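Long-range contacts in topoisomerase IV subunit A (Escherichia coli, PDB 1ZVT), which probably binds and bends DNA through this C-terminal beta-pinwheel domain, in an enzyme that unlinks DNA molecules and removes supercoils: residues A[7-12]-A[31-36]; A[147-152]-A[173-178]; A[207-212]-A[233-238]. All blocks are in the same frame, centred on the assembly; numbering follows the deposited sequence.

Contact 1. Residues A[7-12]-A[31-36]; sequences VLSQMG and AGDSFK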
loop_
_atom_site.group_PDB
_atom_site.type_symbol
_atom_site.label_atom_id
_atom_site.label_comp_id
_atom_site.label_asym_id
_atom_site.label_seq_id
_atom_site.Cartn_x
_atom_site.Cartn_y
_atom_site.Cartn_z
ATOM N N VAL A 7 -10.981 -12.468 -2.581
ATOM C CA VAL A 7 -11.645 -11.339 -3.242
ATOM C C VAL A 7 -12.278 -10.438 -2.199
ATOM O O VAL A 7 -13.034 -10.906 -1.340
ATOM C CB VAL A 7 -12.741 -11.843 -4.214
ATOM C CG1 VAL A 7 -13.458 -10.647 -4.936
ATOM C CG2 VAL A 7 -12.130 -12.845 -5.227
ATOM N N LEU A 8 -11.936 -9.155 -2.279
ATOM C CA LEU A 8 -12.415 -8.109 -1.365
ATOM C C LEU A 8 -13.355 -7.196 -2.108
ATOM O O LEU A 8 -13.066 -6.767 -3.238
ATOM C CB LEU A 8 -11.215 -7.293 -0.876
ATOM C CG LEU A 8 -11.503 -6.074 0.002
ATOM C CD1 LEU A 8 -12.145 -6.506 1.348
ATOM C CD2 LEU A 8 -10.207 -5.253 0.223
ATOM N N SER A 9 -14.485 -6.894 -1.487
ATOM C CA SER A 9 -15.454 -6.010 -2.109
ATOM C C SER A 9 -15.383 -4.594 -1.530
ATOM O O SER A 9 -14.754 -4.362 -0.483
ATOM C CB SER A 9 -16.865 -6.570 -1.952
ATOM O OG SER A 9 -17.328 -6.366 -0.623
ATOM N N GLN A 10 -16.049 -3.654 -2.215
ATOM C CA GLN A 10 -16.050 -2.241 -1.802
ATOM C C GLN A 10 -16.579 -2.062 -0.379
ATOM O O GLN A 10 -16.079 -1.223 0.385
ATOM C CB GLN A 10 -16.914 -1.422 -2.770
ATOM C CG GLN A 10 -16.292 -1.221 -4.142
ATOM C CD GLN A 10 -14.953 -0.497 -4.087
ATOM O OE1 GLN A 10 -14.701 0.330 -3.194
ATOM N NE2 GLN A 10 -14.071 -0.827 -5.030
ATOM N N MET A 11 -17.562 -2.890 -0.032
ATOM C CA MET A 11 -18.196 -2.837 1.299
ATOM C C MET A 11 -17.455 -3.636 2.366
ATOM O O MET A 11 -17.902 -3.698 3.516
ATOM C CB MET A 11 -19.631 -3.324 1.210
ATOM C CG MET A 11 -20.558 -2.443 0.358
ATOM S SD MET A 11 -20.653 -0.775 1.002
ATOM C CE MET A 11 -19.646 0.157 -0.148
ATOM N N GLY A 12 -16.326 -4.253 2.004
ATOM C CA GLY A 12 -15.508 -4.953 2.995
ATOM C C GLY A 12 -15.937 -6.383 3.256
ATOM O O GLY A 12 -15.707 -6.910 4.353
ATOM N N ALA A 31 -26.481 -6.306 -3.283
ATOM C CA ALA A 31 -26.955 -5.040 -3.821
ATOM C C ALA A 31 -26.158 -3.868 -3.254
ATOM O O ALA A 31 -25.984 -3.765 -2.038
ATOM C CB ALA A 31 -28.441 -4.862 -3.487
ATOM N N GLY A 32 -25.667 -2.996 -4.131
ATOM C CA GLY A 32 -24.877 -1.836 -3.706
ATOM C C GLY A 32 -23.388 -2.132 -3.522
ATOM O O GLY A 32 -22.608 -1.242 -3.187
ATOM N N ASP A 33 -22.989 -3.378 -3.726
ATOM C CA ASP A 33 -21.581 -3.735 -3.521
ATOM C C ASP A 33 -20.955 -4.149 -4.845
ATOM O O ASP A 33 -21.658 -4.458 -5.816
ATOM C CB ASP A 33 -21.483 -4.858 -2.483
ATOM C CG ASP A 33 -20.093 -4.975 -1.840
ATOM O OD1 ASP A 33 -19.199 -4.144 -2.104
ATOM O OD2 ASP A 33 -19.913 -5.913 -1.037
ATOM N N SER A 34 -19.626 -4.160 -4.881
ATOM C CA SER A 34 -18.911 -4.578 -6.072
ATOM C C SER A 34 -17.441 -4.797 -5.751
ATOM O O SER A 34 -16.980 -4.533 -4.636
ATOM C CB SER A 34 -19.054 -3.527 -7.190
ATOM O OG SER A 34 -18.526 -2.281 -6.772
ATOM N N PHE A 35 -16.721 -5.227 -6.781
ATOM C CA PHE A 35 -15.324 -5.631 -6.692
ATOM C C PHE A 35 -14.417 -4.494 -6.241
ATOM O O PHE A 35 -14.577 -3.348 -6.684
ATOM C CB PHE A 35 -14.870 -6.115 -8.072
ATOM C CG PHE A 35 -13.421 -6.482 -8.128
ATOM C CD1 PHE A 35 -12.985 -7.684 -7.576
ATOM C CD2 PHE A 35 -12.478 -5.614 -8.730
ATOM C CE1 PHE A 35 -11.625 -8.038 -7.637
ATOM C CE2 PHE A 35 -11.142 -5.946 -8.799
ATOM C CZ PHE A 35 -10.707 -7.169 -8.253
ATOM N N LYS A 36 -13.443 -4.837 -5.387
ATOM C CA LYS A 36 -12.418 -3.891 -4.958
ATOM C C LYS A 36 -11.012 -4.375 -5.294
ATOM O O LYS A 36 -10.228 -3.620 -5.847
ATOM C CB LYS A 36 -12.531 -3.593 -3.458
ATOM C CG LYS A 36 -11.450 -2.562 -2.988
ATOM C CD LYS A 36 -11.742 -2.001 -1.585
ATOM C CE LYS A 36 -10.505 -1.297 -1.029
ATOM N NZ LYS A 36 -10.018 -0.166 -1.868
HETATM O O HOH W 1 -12.358 1.582 -2.276
#

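Contact 2. Residues A[147-152]-A[173-178]; sequences LLAITQ and NKIINI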
loop_
_atom_site.group_PDB
_atom_site.type_symbol
_atom_site.label_atom_id
_atom_site.label_comp_id
_atom_site.label_asym_id
_atom_site.label_seq_id
_atom_site.Cartn_x
_atom_site.Cartn_y
_atom_site.Cartn_z
ATOM N N LEU A 147 13.359 3.832 -4.210
ATOM C CA LEU A 147 12.140 4.398 -3.629
ATOM C C LEU A 147 11.952 5.775 -4.252
ATOM O O LEU A 147 12.909 6.535 -4.374
ATOM C CB LEU A 147 12.313 4.521 -2.100
ATOM C CG LEU A 147 11.170 5.115 -1.263
ATOM C CD1 LEU A 147 11.244 4.589 0.163
ATOM C CD2 LEU A 147 11.189 6.650 -1.288
ATOM N N LEU A 148 10.729 6.081 -4.671
ATOM C CA LEU A 148 10.436 7.378 -5.263
ATOM C C LEU A 148 9.242 7.945 -4.526
ATOM O O LEU A 148 8.191 7.286 -4.413
ATOM C CB LEU A 148 10.147 7.258 -6.767
ATOM C CG LEU A 148 9.747 8.565 -7.448
ATOM C CD1 LEU A 148 10.864 9.614 -7.433
ATOM C CD2 LEU A 148 9.288 8.322 -8.874
ATOM N N ALA A 149 9.439 9.123 -3.940
ATOM C CA ALA A 149 8.381 9.773 -3.180
ATOM C C ALA A 149 8.017 11.063 -3.865
ATOM O O ALA A 149 8.893 11.793 -4.337
ATOM C CB ALA A 149 8.894 10.111 -1.740
ATOM N N ILE A 150 6.717 11.356 -3.919
ATOM C CA ILE A 150 6.222 12.611 -4.492
ATOM C C ILE A 150 5.268 13.222 -3.476
ATOM O O ILE A 150 4.349 12.547 -3.019
ATOM C CB ILE A 150 5.427 12.382 -5.819
ATOM C CG1 ILE A 150 6.304 11.584 -6.814
ATOM C CG2 ILE A 150 4.963 13.741 -6.398
ATOM C CD1 ILE A 150 5.525 11.232 -8.109
ATOM N N THR A 151 5.492 14.478 -3.103
ATOM C CA THR A 151 4.621 15.128 -2.117
ATOM C C THR A 151 3.422 15.858 -2.735
ATOM O O THR A 151 3.409 16.154 -3.944
ATOM C CB THR A 151 5.389 16.158 -1.250
ATOM O OG1 THR A 151 5.730 17.305 -2.034
ATOM C CG2 THR A 151 6.670 15.545 -0.694
ATOM N N GLN A 152 2.461 16.207 -1.876
ATOM C CA GLN A 152 1.265 16.941 -2.280
ATOM C C GLN A 152 1.661 18.304 -2.863
ATOM O O GLN A 152 0.997 18.824 -3.765
ATOM C CB GLN A 152 0.389 17.098 -1.041
ATOM C CG GLN A 152 -0.908 17.821 -1.178
ATOM C CD GLN A 152 -1.592 17.984 0.171
ATOM O OE1 GLN A 152 -2.139 19.053 0.476
ATOM N NE2 GLN A 152 -1.538 16.933 1.003
ATOM N N ASN A 173 10.973 5.675 10.113
ATOM C CA ASN A 173 11.946 6.755 10.016
ATOM C C ASN A 173 11.570 7.645 8.833
ATOM O O ASN A 173 10.789 7.237 7.973
ATOM C CB ASN A 173 13.333 6.162 9.813
ATOM C CG ASN A 173 13.810 5.386 11.027
ATOM O OD1 ASN A 173 14.040 5.971 12.086
ATOM N ND2 ASN A 173 13.937 4.075 10.888
ATOM N N LYS A 174 12.111 8.860 8.796
ATOM C CA LYS A 174 11.769 9.813 7.754
ATOM C C LYS A 174 12.203 9.326 6.369
ATOM O O LYS A 174 13.373 8.961 6.144
ATOM C CB LYS A 174 12.418 11.175 8.059
ATOM C CG LYS A 174 11.890 12.301 7.183
ATOM C CD LYS A 174 12.458 13.662 7.610
ATOM C CE LYS A 174 11.905 14.087 8.968
ATOM N NZ LYS A 174 12.583 15.333 9.467
ATOM N N ILE A 175 11.246 9.332 5.442
ATOM C CA ILE A 175 11.478 9.064 4.022
ATOM C C ILE A 175 11.776 10.385 3.309
ATOM O O ILE A 175 12.784 10.520 2.626
ATOM C CB ILE A 175 10.223 8.390 3.410
ATOM C CG1 ILE A 175 10.085 6.977 3.984
ATOM C CG2 ILE A 175 10.266 8.379 1.865
ATOM C CD1 ILE A 175 8.721 6.321 3.710
ATOM N N ILE A 176 10.884 11.356 3.493
ATOM C CA ILE A 176 11.002 12.660 2.868
ATOM C C ILE A 176 10.564 13.704 3.892
ATOM O O ILE A 176 9.643 13.458 4.672
ATOM C CB ILE A 176 10.158 12.705 1.552
ATOM C CG1 ILE A 176 10.283 14.057 0.846
ATOM C CG2 ILE A 176 8.688 12.397 1.836
ATOM C CD1 ILE A 176 9.789 14.055 -0.602
ATOM N N ASN A 177 11.231 14.853 3.927
ATOM C CA ASN A 177 10.902 15.841 4.956
ATOM C C ASN A 177 9.654 16.630 4.623
ATOM O O ASN A 177 9.615 17.358 3.639
ATOM C CB ASN A 177 12.047 16.816 5.191
ATOM C CG ASN A 177 11.776 17.718 6.382
ATOM O OD1 ASN A 177 11.707 18.946 6.250
ATOM N ND2 ASN A 177 11.612 17.115 7.545
ATOM N N ILE A 178 8.629 16.433 5.429
ATOM C CA ILE A 178 7.406 17.229 5.368
ATOM C C ILE A 178 7.201 17.753 6.798
ATOM O O ILE A 178 7.099 16.968 7.741
ATOM C CB ILE A 178 6.215 16.373 4.921
ATOM C CG1 ILE A 178 6.551 15.695 3.564
ATOM C CG2 ILE A 178 4.934 17.232 4.810
ATOM C CD1 ILE A 178 5.528 14.723 3.091
#

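Contact 3. Residues A[207-212]-A[233-238]; sequences GKRKIK and RGLQRI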
loop_
_atom_site.group_PDB
_atom_site.type_symbol
_atom_site.label_atom_id
_atom_site.label_comp_id
_atom_site.label_asym_id
_atom_site.label_seq_id
_atom_site.Cartn_x
_atom_site.Cartn_y
_atom_site.Cartn_z
ATOM N N GLY A 207 -4.322 16.899 -15.471
ATOM C CA GLY A 207 -5.198 17.358 -16.564
ATOM C C GLY A 207 -4.498 17.157 -17.903
ATOM O O GLY A 207 -3.962 16.075 -18.180
ATOM N N LYS A 208 -4.461 18.216 -18.705
ATOM C CA LYS A 208 -3.867 18.163 -20.044
ATOM C C LYS A 208 -2.381 18.561 -20.064
ATOM O O LYS A 208 -1.841 18.887 -21.130
ATOM C CB LYS A 208 -4.667 19.033 -21.036
ATOM C CG LYS A 208 -6.172 18.715 -21.152
ATOM C CD LYS A 208 -6.479 17.227 -21.107
ATOM C CE LYS A 208 -7.954 16.955 -21.384
ATOM N NZ LYS A 208 -8.400 15.662 -20.753
ATOM N N ARG A 209 -1.734 18.537 -18.896
ATOM C CA ARG A 209 -0.288 18.773 -18.767
ATOM C C ARG A 209 0.343 17.415 -18.535
ATOM O O ARG A 209 -0.227 16.602 -17.816
ATOM C CB ARG A 209 -0.016 19.671 -17.560
ATOM C CG ARG A 209 1.451 19.954 -17.285
ATOM C CD ARG A 209 1.684 20.465 -15.863
ATOM N NE ARG A 209 2.276 19.434 -15.007
ATOM C CZ ARG A 209 3.570 19.362 -14.701
ATOM N NH1 ARG A 209 4.424 20.274 -15.151
ATOM N NH2 ARG A 209 4.013 18.383 -13.927
ATOM N N LYS A 210 1.513 17.178 -19.140
ATOM C CA LYS A 210 2.175 15.881 -19.121
ATOM C C LYS A 210 3.659 16.091 -18.852
ATOM O O LYS A 210 4.258 16.995 -19.430
ATOM C CB LYS A 210 2.011 15.234 -20.514
ATOM C CG LYS A 210 2.387 13.778 -20.586
ATOM C CD LYS A 210 3.113 13.456 -21.875
ATOM C CE LYS A 210 2.181 13.246 -23.072
ATOM N NZ LYS A 210 2.044 11.787 -23.419
ATOM N N ILE A 211 4.259 15.299 -17.961
ATOM C CA ILE A 211 5.723 15.255 -17.907
ATOM C C ILE A 211 6.204 13.826 -17.973
ATOM O O ILE A 211 5.592 12.929 -17.402
ATOM C CB ILE A 211 6.386 15.982 -16.689
ATOM C CG1 ILE A 211 5.894 15.422 -15.352
ATOM C CG2 ILE A 211 6.170 17.495 -16.756
ATOM C CD1 ILE A 211 6.927 15.567 -14.210
ATOM N N LYS A 212 7.297 13.627 -18.696
ATOM C CA LYS A 212 7.880 12.313 -18.870
ATOM C C LYS A 212 9.262 12.334 -18.206
ATOM O O LYS A 212 10.104 13.193 -18.515
ATOM C CB LYS A 212 7.968 11.954 -20.359
ATOM C CG LYS A 212 8.452 10.525 -20.605
ATOM C CD LYS A 212 8.365 10.109 -22.070
ATOM C CE LYS A 212 8.500 8.590 -22.125
ATOM N NZ LYS A 212 9.171 8.052 -23.356
ATOM N N ARG A 233 7.256 22.579 -10.626
ATOM C CA ARG A 233 6.123 23.496 -10.762
ATOM C C ARG A 233 4.940 22.811 -11.422
ATOM O O ARG A 233 5.085 22.168 -12.456
ATOM C CB ARG A 233 6.462 24.751 -11.579
ATOM C CG ARG A 233 5.580 25.941 -11.165
ATOM C CD ARG A 233 5.230 26.902 -12.299
ATOM N NE ARG A 233 6.398 27.609 -12.808
ATOM C CZ ARG A 233 6.374 28.504 -13.798
ATOM N NH1 ARG A 233 5.231 28.828 -14.402
ATOM N NH2 ARG A 233 7.502 29.083 -14.181
ATOM N N GLY A 234 3.767 22.966 -10.818
ATOM C CA GLY A 234 2.543 22.425 -11.380
ATOM C C GLY A 234 2.309 20.953 -11.113
ATOM O O GLY A 234 1.290 20.411 -11.538
ATOM N N LEU A 235 3.216 20.295 -10.391
ATOM C CA LEU A 235 3.027 18.860 -10.091
ATOM C C LEU A 235 2.178 18.640 -8.827
ATOM O O LEU A 235 2.658 18.111 -7.820
ATOM C CB LEU A 235 4.379 18.128 -9.991
ATOM C CG LEU A 235 4.360 16.599 -10.117
ATOM C CD1 LEU A 235 4.039 16.167 -11.531
ATOM C CD2 LEU A 235 5.711 16.046 -9.684
ATOM N N GLN A 236 0.926 19.075 -8.889
ATOM C CA GLN A 236 -0.034 18.943 -7.810
ATOM C C GLN A 236 -1.323 18.393 -8.404
ATOM O O GLN A 236 -1.632 18.694 -9.562
ATOM C CB GLN A 236 -0.328 20.307 -7.196
ATOM C CG GLN A 236 0.839 20.907 -6.465
ATOM C CD GLN A 236 0.418 22.111 -5.676
ATOM O OE1 GLN A 236 0.019 22.004 -4.514
ATOM N NE2 GLN A 236 0.476 23.263 -6.301
ATOM N N ARG A 237 -2.057 17.598 -7.612
ATOM C CA ARG A 237 -3.307 16.946 -8.031
ATOM C C ARG A 237 -3.045 16.071 -9.247
ATOM O O ARG A 237 -3.722 16.153 -10.262
ATOM C CB ARG A 237 -4.451 17.952 -8.256
ATOM C CG ARG A 237 -4.726 18.829 -7.011
ATOM C CD ARG A 237 -6.031 19.602 -7.153
ATOM N NE ARG A 237 -6.075 20.425 -8.363
ATOM C CZ ARG A 237 -6.880 21.475 -8.528
ATOM N NH1 ARG A 237 -7.699 21.861 -7.553
ATOM N NH2 ARG A 237 -6.853 22.156 -9.666
ATOM N N ILE A 238 -1.993 15.269 -9.143
ATOM C CA ILE A 238 -1.701 14.286 -10.198
ATOM C C ILE A 238 -2.924 13.399 -10.432
ATOM O O ILE A 238 -3.520 12.891 -9.466
ATOM C CB ILE A 238 -0.547 13.391 -9.760
ATOM C CG1 ILE A 238 0.739 14.199 -9.679
ATOM C CG2 ILE A 238 -0.345 12.237 -10.744
ATOM C CD1 ILE A 238 1.881 13.417 -8.968
#

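Contact 1. Residues A[7-12]-A[31-36]
Asp-33 grips the turn at Ser-9 with both carboxylate oxygens. The hydroxyl of Ser-9 donates a hydrogen bond to Asp-33 OD2, OG to OD2 2.7 Å, on the syn side and close to the carboxylate plane. Asp-33 OD1 takes two backbone donors from opposite faces of that plane: Met-11 N at 2.9 Å and its own neighbour, Ser-34 N. An aspartate suits the place because its short side chain, with CG anti to the backbone N (chi1 -160°), presents one oxygen to the Ser-9 hydroxyl and the other to Met-11 N. Beside it, Gln-10 N bonds to Ser-34 O at 2.7 Å, and Gln-10 NE2 reaches Phe-35 O at 3.1 Å. A water joins Gln-10 OE1 to Lys-36 NZ. Lys-36 N bonds to Leu-8 O where strands 3-9 and 35-42 meet antiparallel, and Val-7 CG1 touches the Phe-35 ring at its edge, 4.0 Å from CD1. Ser-9 OG also accepts from Trp-13 N, across the type I turn from Ser-9 to Gly-12. In the first blade of the pinwheel, the hairpin of 3-9 and 13-18 is thus tied to strand 35-42, and the aspartate's negative charge is probably balanced by three hydrogen-bond donors.

Contact 2. Residues A[147-152]-A[173-178]
Where Leu-147, Ala-149 and Thr-151 meet Ile-175, Ile-176 and Ile-178, there are no rings or planar polar groups with faces and edges to match: the contact is made by methyl groups. Leu-147 and Ile-175 cross at about a right angle, with Leu-147 CD2 3.7 Å from Ile-175 CG2. Ala-149, with only a CB to offer, meets both isoleucines, that CB lying 4.2 Å from Ile-175 CG2 and from Ile-176 CD1. The tightest point is Thr-151 CG2 against Ile-176 CD1, at 3.5 Å closer than carbons usually approach; the same methyl also lies 4.0 Å from Ile-178 CD1, the two side chains sliding past each other in opposite directions.

In Thr-151, CG2 stands anti to the carbonyl carbon and faces the isoleucines, while OG1, placed between the backbone N and the carbonyl carbon (chi1 71°), accepts a hydrogen bond from Arg-155 N across the hairpin turn. This gives the buried oxygen a donor. In Ile-176, CG1 is anti to the backbone N (chi1 -179°), and CD1 at the end of that branch reaches Thr-151.

The alternation of a strand puts Leu-147, Ala-149 and Thr-151 on this face and Leu-148 and Ile-150 on the other. Residues 175-178 run almost parallel to the strand, but the backbones stand too far apart to pair as a sheet.

Strand 146-151 is an inner strand of its sheet, between 190-196 and 155-160, whereas 173-174 is the outer strand of the preceding sheet, next to 106-111. The isoleucines therefore pack one blade of the pinwheel onto the next. Leu-157 of strand 155-160 also touches Ile-176, Leu-193 of strand 190-196 touches Leu-147, and the reverse face of strand 146-151 rests on Leu-202 and Ile-204 of strand 201-206.

Contact 3. Residues A[207-212]-A[233-238]
The guanidinium of Arg-209 lies with one face towards the peptide link between Gly-234 and Leu-235, without any hydrogen bond between the two segments. Gly-234 C stands 4.0 Å above the guanidinium plane, and it and Leu-235 N are both offset towards the rim. Arg-209 NE is 3.7 Å from Gly-234 O, and NH1 comes within 3.4 Å of Arg-233 O at an angle too poor for a bond. At the edge of the group, in its plane, is a methyl: Leu-235 CD1, 3.3 Å from Arg-209 NH2.

The arginine gets there by starting extended, with CG anti to the backbone N (chi1 178°), and then bending at chi3 (105°), which turns NE off the line of the chain. Leu-235 crosses it at about a right angle and also receives Ile-211, CD1 to CD1 4.0 Å. A leucine suits this spot because one methyl can meet both neighbours while the residue packs on Ile-204 and Ile-150.

Gly-234 brings the loop close: a CB there would point at the arginine, and the backbone takes a positive phi that a residue without a side chain adopts easily. Leu-235 is the centre of an inverse gamma turn.

An alanine at Arg-209 would remove the guanidinium and would probably open a gap beside Leu-235 CD1, leaving the Gly-234 carbonyl without the positive charge near it.

The contact joins strand 209-213, an outer strand of the C-terminal three-stranded antiparallel sheet with 201-206 and 240-244, to the loop leading into 240-244, at the surface. A positively charged flat group thus lies over a peptide, near two carbonyl oxygens, an attraction likely to be diffuse rather than directional, with Ile-211 and Leu-235 adding an apolar anchor.

The three contacts come one after another along the chain without overlap. Contact 1 belongs to the first sheet and contact 2 joins the third and fourth, their centres about 31 Å apart on opposite sides of the chain's centre. Contact 3 is also about 31 Å from contact 1, measured between centres, but about 18 Å from contact 2, centre to centre, and those two touch: Ile-150, on the reverse of strand 146-151, packs on Leu-235 and Ile-238. Strand 146-151 of the fourth sheet thus has residues 175-178 on one face and the three-stranded C-terminal sheet on the other. The order illustrates successive blades of a pinwheel, which probably presents an extended surface to DNA.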